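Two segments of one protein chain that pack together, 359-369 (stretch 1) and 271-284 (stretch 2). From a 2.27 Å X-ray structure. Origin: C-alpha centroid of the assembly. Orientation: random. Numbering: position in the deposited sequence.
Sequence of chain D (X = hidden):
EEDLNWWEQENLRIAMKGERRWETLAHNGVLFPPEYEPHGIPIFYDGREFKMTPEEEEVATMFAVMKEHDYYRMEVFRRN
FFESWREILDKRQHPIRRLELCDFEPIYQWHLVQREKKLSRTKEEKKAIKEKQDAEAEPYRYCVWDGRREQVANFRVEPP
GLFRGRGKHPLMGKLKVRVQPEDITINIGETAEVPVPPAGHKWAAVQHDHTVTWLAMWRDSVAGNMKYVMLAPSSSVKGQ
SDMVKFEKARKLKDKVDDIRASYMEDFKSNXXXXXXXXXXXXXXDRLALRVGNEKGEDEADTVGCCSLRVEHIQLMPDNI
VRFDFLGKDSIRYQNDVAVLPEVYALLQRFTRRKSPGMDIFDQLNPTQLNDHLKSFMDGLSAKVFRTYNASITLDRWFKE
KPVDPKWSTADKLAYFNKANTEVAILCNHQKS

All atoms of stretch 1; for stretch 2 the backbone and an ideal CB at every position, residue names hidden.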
# COMPACT_ATOMS: atom_id res chain seq x y z
N ASP D 359 14.47 -21.48 6.16
CA ASP D 359 13.04 -21.49 5.83
C ASP D 359 12.35 -22.75 6.32
O ASP D 359 12.87 -23.85 6.12
CB ASP D 359 12.78 -21.48 4.31
CG ASP D 359 13.20 -20.20 3.61
OD1 ASP D 359 13.55 -19.20 4.27
OD2 ASP D 359 13.18 -20.22 2.35
N ILE D 360 11.15 -22.57 6.88
CA ILE D 360 10.24 -23.66 7.23
C ILE D 360 9.66 -24.35 5.99
O ILE D 360 9.65 -25.59 5.90
CB ILE D 360 9.05 -23.14 8.06
CG1 ILE D 360 9.54 -22.53 9.37
CG2 ILE D 360 8.03 -24.26 8.32
CD1 ILE D 360 8.50 -21.73 10.10
N PHE D 361 9.17 -23.55 5.04
CA PHE D 361 8.64 -24.10 3.79
C PHE D 361 9.64 -23.98 2.64
O PHE D 361 9.35 -23.37 1.63
CB PHE D 361 7.29 -23.45 3.43
CG PHE D 361 6.27 -23.51 4.54
CD1 PHE D 361 5.82 -24.74 5.04
CD2 PHE D 361 5.77 -22.32 5.11
CE1 PHE D 361 4.89 -24.78 6.08
CE2 PHE D 361 4.85 -22.35 6.13
CZ PHE D 361 4.40 -23.58 6.62
N ASP D 362 10.80 -24.61 2.81
CA ASP D 362 11.88 -24.54 1.81
C ASP D 362 11.54 -25.17 0.44
O ASP D 362 12.18 -24.87 -0.56
CB ASP D 362 13.18 -25.13 2.39
CG ASP D 362 13.17 -26.67 2.48
OD1 ASP D 362 12.38 -27.26 3.27
OD2 ASP D 362 14.01 -27.27 1.76
N GLN D 363 10.52 -26.02 0.43
CA GLN D 363 10.06 -26.71 -0.78
C GLN D 363 8.73 -26.14 -1.32
O GLN D 363 8.07 -26.78 -2.13
CB GLN D 363 9.95 -28.22 -0.50
CG GLN D 363 11.29 -28.90 -0.13
CD GLN D 363 12.34 -28.75 -1.22
OE1 GLN D 363 12.07 -29.04 -2.38
NE2 GLN D 363 13.55 -28.31 -0.85
N LEU D 364 8.36 -24.94 -0.87
CA LEU D 364 7.12 -24.26 -1.31
C LEU D 364 7.33 -22.76 -1.64
O LEU D 364 7.80 -21.99 -0.79
CB LEU D 364 6.04 -24.37 -0.21
CG LEU D 364 4.72 -23.60 -0.44
CD1 LEU D 364 3.84 -24.25 -1.54
CD2 LEU D 364 3.95 -23.44 0.84
N ASN D 365 6.95 -22.34 -2.84
CA ASN D 365 6.91 -20.90 -3.15
C ASN D 365 5.48 -20.41 -3.49
O ASN D 365 4.60 -21.23 -3.70
CB ASN D 365 7.95 -20.51 -4.23
CG ASN D 365 7.62 -21.07 -5.60
OD1 ASN D 365 6.47 -21.01 -6.06
ND2 ASN D 365 8.64 -21.61 -6.26
N PRO D 366 5.24 -19.08 -3.47
CA PRO D 366 3.88 -18.56 -3.73
C PRO D 366 3.28 -18.98 -5.08
O PRO D 366 2.09 -19.23 -5.17
CB PRO D 366 4.07 -17.04 -3.63
CG PRO D 366 5.23 -16.90 -2.65
CD PRO D 366 6.17 -17.97 -3.13
N THR D 367 4.12 -19.07 -6.12
CA THR D 367 3.70 -19.53 -7.45
C THR D 367 3.05 -20.93 -7.44
O THR D 367 2.03 -21.14 -8.07
CB THR D 367 4.91 -19.50 -8.42
OG1 THR D 367 5.09 -18.17 -8.87
CG2 THR D 367 4.69 -20.39 -9.62
N GLN D 368 3.68 -21.86 -6.73
CA GLN D 368 3.18 -23.24 -6.63
C GLN D 368 1.87 -23.26 -5.86
O GLN D 368 0.94 -23.94 -6.26
CB GLN D 368 4.19 -24.12 -5.93
CG GLN D 368 5.55 -24.15 -6.61
CD GLN D 368 6.55 -24.96 -5.82
OE1 GLN D 368 6.87 -24.64 -4.68
NE2 GLN D 368 7.03 -26.02 -6.42
N LEU D 369 1.81 -22.50 -4.77
CA LEU D 369 0.60 -22.38 -3.97
C LEU D 369 -0.57 -21.77 -4.76
O LEU D 369 -1.69 -22.30 -4.71
CB LEU D 369 0.89 -21.61 -2.69
CG LEU D 369 -0.21 -21.69 -1.62
CD1 LEU D 369 0.38 -22.09 -0.29
CD2 LEU D 369 -0.93 -20.39 -1.51
N UNK D 271 4.87 -36.77 -0.08
CA UNK D 271 5.53 -35.75 -0.89
C UNK D 271 5.77 -34.50 -0.03
O UNK D 271 4.82 -33.93 0.52
CB UNK D 271 4.69 -35.41 -2.12
N UNK D 272 7.03 -34.08 0.10
CA UNK D 272 7.37 -32.99 1.02
C UNK D 272 6.79 -31.63 0.58
O UNK D 272 6.29 -30.87 1.41
CB UNK D 272 8.89 -32.88 1.14
N UNK D 273 6.82 -31.34 -0.72
CA UNK D 273 6.17 -30.16 -1.28
C UNK D 273 4.67 -30.11 -0.94
O UNK D 273 4.16 -29.08 -0.51
CB UNK D 273 6.36 -30.13 -2.80
N UNK D 274 3.98 -31.24 -1.14
CA UNK D 274 2.53 -31.33 -0.92
C UNK D 274 2.14 -31.08 0.55
O UNK D 274 1.20 -30.31 0.83
CB UNK D 274 2.03 -32.71 -1.36
N UNK D 275 2.88 -31.71 1.47
CA UNK D 275 2.63 -31.56 2.91
C UNK D 275 2.87 -30.13 3.39
O UNK D 275 2.11 -29.61 4.21
CB UNK D 275 3.52 -32.52 3.70
N UNK D 276 3.94 -29.51 2.88
CA UNK D 276 4.27 -28.10 3.14
C UNK D 276 3.21 -27.15 2.57
O UNK D 276 2.75 -26.24 3.27
CB UNK D 276 5.64 -27.76 2.54
N UNK D 277 2.85 -27.38 1.30
CA UNK D 277 1.73 -26.69 0.63
C UNK D 277 0.44 -26.72 1.47
O UNK D 277 -0.25 -25.69 1.57
CB UNK D 277 1.47 -27.33 -0.73
N UNK D 278 0.14 -27.87 2.08
CA UNK D 278 -1.02 -28.07 2.97
C UNK D 278 -1.01 -27.23 4.25
O UNK D 278 -2.03 -26.65 4.63
CB UNK D 278 -1.10 -29.55 3.36
N UNK D 279 0.13 -27.18 4.93
CA UNK D 279 0.27 -26.38 6.15
C UNK D 279 0.21 -24.88 5.83
O UNK D 279 -0.36 -24.08 6.59
CB UNK D 279 1.58 -26.72 6.86
N UNK D 280 0.76 -24.50 4.67
CA UNK D 280 0.75 -23.10 4.24
C UNK D 280 -0.66 -22.66 3.95
O UNK D 280 -1.10 -21.59 4.40
CB UNK D 280 1.63 -22.89 3.01
N UNK D 281 -1.41 -23.49 3.20
CA UNK D 281 -2.79 -23.13 2.94
C UNK D 281 -3.70 -23.21 4.18
O UNK D 281 -4.65 -22.45 4.31
CB UNK D 281 -3.34 -24.04 1.84
N UNK D 282 -3.35 -24.08 5.12
CA UNK D 282 -3.97 -24.10 6.43
C UNK D 282 -3.77 -22.78 7.20
O UNK D 282 -4.72 -22.27 7.82
CB UNK D 282 -3.41 -25.27 7.24
N UNK D 283 -2.53 -22.26 7.20
CA UNK D 283 -2.22 -20.97 7.81
C UNK D 283 -2.93 -19.80 7.15
O UNK D 283 -3.46 -18.95 7.83
CB UNK D 283 -0.71 -20.73 7.77
N UNK D 284 -2.91 -19.76 5.82
CA UNK D 284 -3.53 -18.69 5.03
C UNK D 284 -5.06 -18.69 5.22
O UNK D 284 -5.68 -17.62 5.38
CB UNK D 284 -3.18 -18.85 3.55

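Position 271 precedes the first turn of a helix, with nothing of stretch 1 near its CB. An N-cap suits Asp, Asn, Ser or Thr. It is Asp-271, whose OD1 accepts from the backbone N of 274 at 3.3 Å.

At 272 the CB points toward stretch 1, 4.8 Å from Gln-363 CG, so a mid-sized side chain, apolar or polar, could lie along that aliphatic segment. Leu-272 does so, its CD2 3.8 Å from Gln-363 CG.

The CB of 273 points sideways, yet it lies 3.8 Å from Gln-363 O, a carbonyl that invites a donor; His, Asn, Gln or Lys are all plausible. In His-273, ND1 donates to Gln-363 O at 2.8 Å, near the ring plane, while Gln-368 NE2 lies over one face and Leu-364 CD1 is 3.7 Å from His-273 CE1.

Positions 274 and 275 have nothing of stretch 1 near CB, leaving the choice wide; they are Val-274 and Ala-275.

Position 276 points toward stretch 1, its CB 3.9 Å from Phe-361 CD1 and 4.4 Å from Leu-364 CB. Beyond lies the Phe-361 to Leu-364 turn, offering the amide of Gln-363 and the carboxylate of Asp-362. A long side chain carrying both acceptor and donor fits best, which favours Gln, though Glu could meet the amide. Gln-276 OE1 accepts from Gln-363 N at 2.9 Å, and Gln-276 NE2 makes a weak hydrogen bond to Asp-362 OD1 at 3.3 Å.

At 277 the CB is sideways and 4.0 Å from Leu-364 CD1, so an aliphatic stem is welcome, whether Leu, Met, Lys or Arg. Arg-277 places CG 3.9 Å from Leu-364 CD1.

Position 278 points away, so stretch 1 sets no limit; it is Ala-278.

The CB of 279 is 3.9 Å from Phe-361 CE1, suiting a small or branched apolar residue. Val-279 places CG1 3.9 Å from Phe-361 CZ, at the ring edge.

Position 280 is the most restrictive: its CB is already 3.2 Å from Leu-364 CD2 and 3.6 Å from Leu-369 CD1, leaving little beyond Ala or Gly. Ala-280 presents its methyl over one face of Phe-361.

At 281 the CB lies sideways, 4.7 Å from Leu-369 CD1; an apolar side chain would serve. Met-281 helps, with Arg-277, Ala-280 and 284, to form the hole that receives Leu-369. Position 282 is out of reach and equally unconstrained; it is Tyr-282.

Positions 283 and 284 point toward stretch 1 across a gap, calling for larger apolar groups. Phe-283 brings CE2 to 4.0 Å from Phe-361 CZ; Ile-284 brings CD1 to 3.8 Å from Leu-369 CD2.

Stretch 2 (271-284) DLHVAQRAVAMYFI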
# COMPACT_ATOMS: atom_id res chain seq x y z
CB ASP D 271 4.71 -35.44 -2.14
CG ASP D 271 5.36 -34.40 -3.02
OD1 ASP D 271 5.96 -33.46 -2.47
OD2 ASP D 271 5.28 -34.49 -4.26
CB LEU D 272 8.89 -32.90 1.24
CG LEU D 272 9.43 -31.95 2.31
CD1 LEU D 272 8.97 -32.38 3.71
CD2 LEU D 272 10.95 -31.85 2.20
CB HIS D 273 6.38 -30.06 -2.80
CG HIS D 273 5.52 -29.03 -3.46
ND1 HIS D 273 5.65 -27.68 -3.20
CD2 HIS D 273 4.50 -29.15 -4.35
CE1 HIS D 273 4.75 -27.01 -3.90
NE2 HIS D 273 4.04 -27.88 -4.60
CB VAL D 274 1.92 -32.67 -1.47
CG1 VAL D 274 0.43 -32.76 -1.21
CG2 VAL D 274 2.15 -32.80 -2.97
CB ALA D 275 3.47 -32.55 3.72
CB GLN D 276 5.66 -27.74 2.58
CG GLN D 276 6.81 -28.28 3.41
CD GLN D 276 8.17 -27.78 2.97
OE1 GLN D 276 8.30 -27.02 2.03
NE2 GLN D 276 9.20 -28.22 3.67
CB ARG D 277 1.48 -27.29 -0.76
CG ARG D 277 0.60 -26.42 -1.67
CD ARG D 277 0.51 -27.03 -3.07
NE ARG D 277 -0.18 -28.33 -3.05
CZ ARG D 277 -0.22 -29.19 -4.07
NH1 ARG D 277 0.38 -28.93 -5.23
NH2 ARG D 277 -0.89 -30.33 -3.91
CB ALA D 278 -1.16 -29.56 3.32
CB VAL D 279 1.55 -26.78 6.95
CG1 VAL D 279 1.74 -25.93 8.19
CG2 VAL D 279 1.49 -28.27 7.33
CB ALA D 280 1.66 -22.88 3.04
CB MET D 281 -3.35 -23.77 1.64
CG MET D 281 -3.36 -25.24 1.53
SD MET D 281 -3.51 -25.75 -0.21
CE MET D 281 -5.29 -25.84 -0.40
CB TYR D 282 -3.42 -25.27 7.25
CG TYR D 282 -3.83 -25.29 8.70
CD1 TYR D 282 -5.08 -25.78 9.09
CD2 TYR D 282 -2.96 -24.83 9.69
CE1 TYR D 282 -5.46 -25.80 10.43
CE2 TYR D 282 -3.33 -24.84 11.03
CZ TYR D 282 -4.58 -25.33 11.40
OH TYR D 282 -4.95 -25.36 12.74
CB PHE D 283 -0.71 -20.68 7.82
CG PHE D 283 0.07 -21.48 8.83
CD1 PHE D 283 -0.57 -22.19 9.85
CD2 PHE D 283 1.45 -21.51 8.76
CE1 PHE D 283 0.15 -22.94 10.76
CE2 PHE D 283 2.19 -22.24 9.68
CZ PHE D 283 1.53 -22.96 10.69
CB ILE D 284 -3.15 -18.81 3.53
CG1 ILE D 284 -1.65 -18.53 3.33
CG2 ILE D 284 -4.02 -17.91 2.66
CD1 ILE D 284 -1.12 -18.86 1.95
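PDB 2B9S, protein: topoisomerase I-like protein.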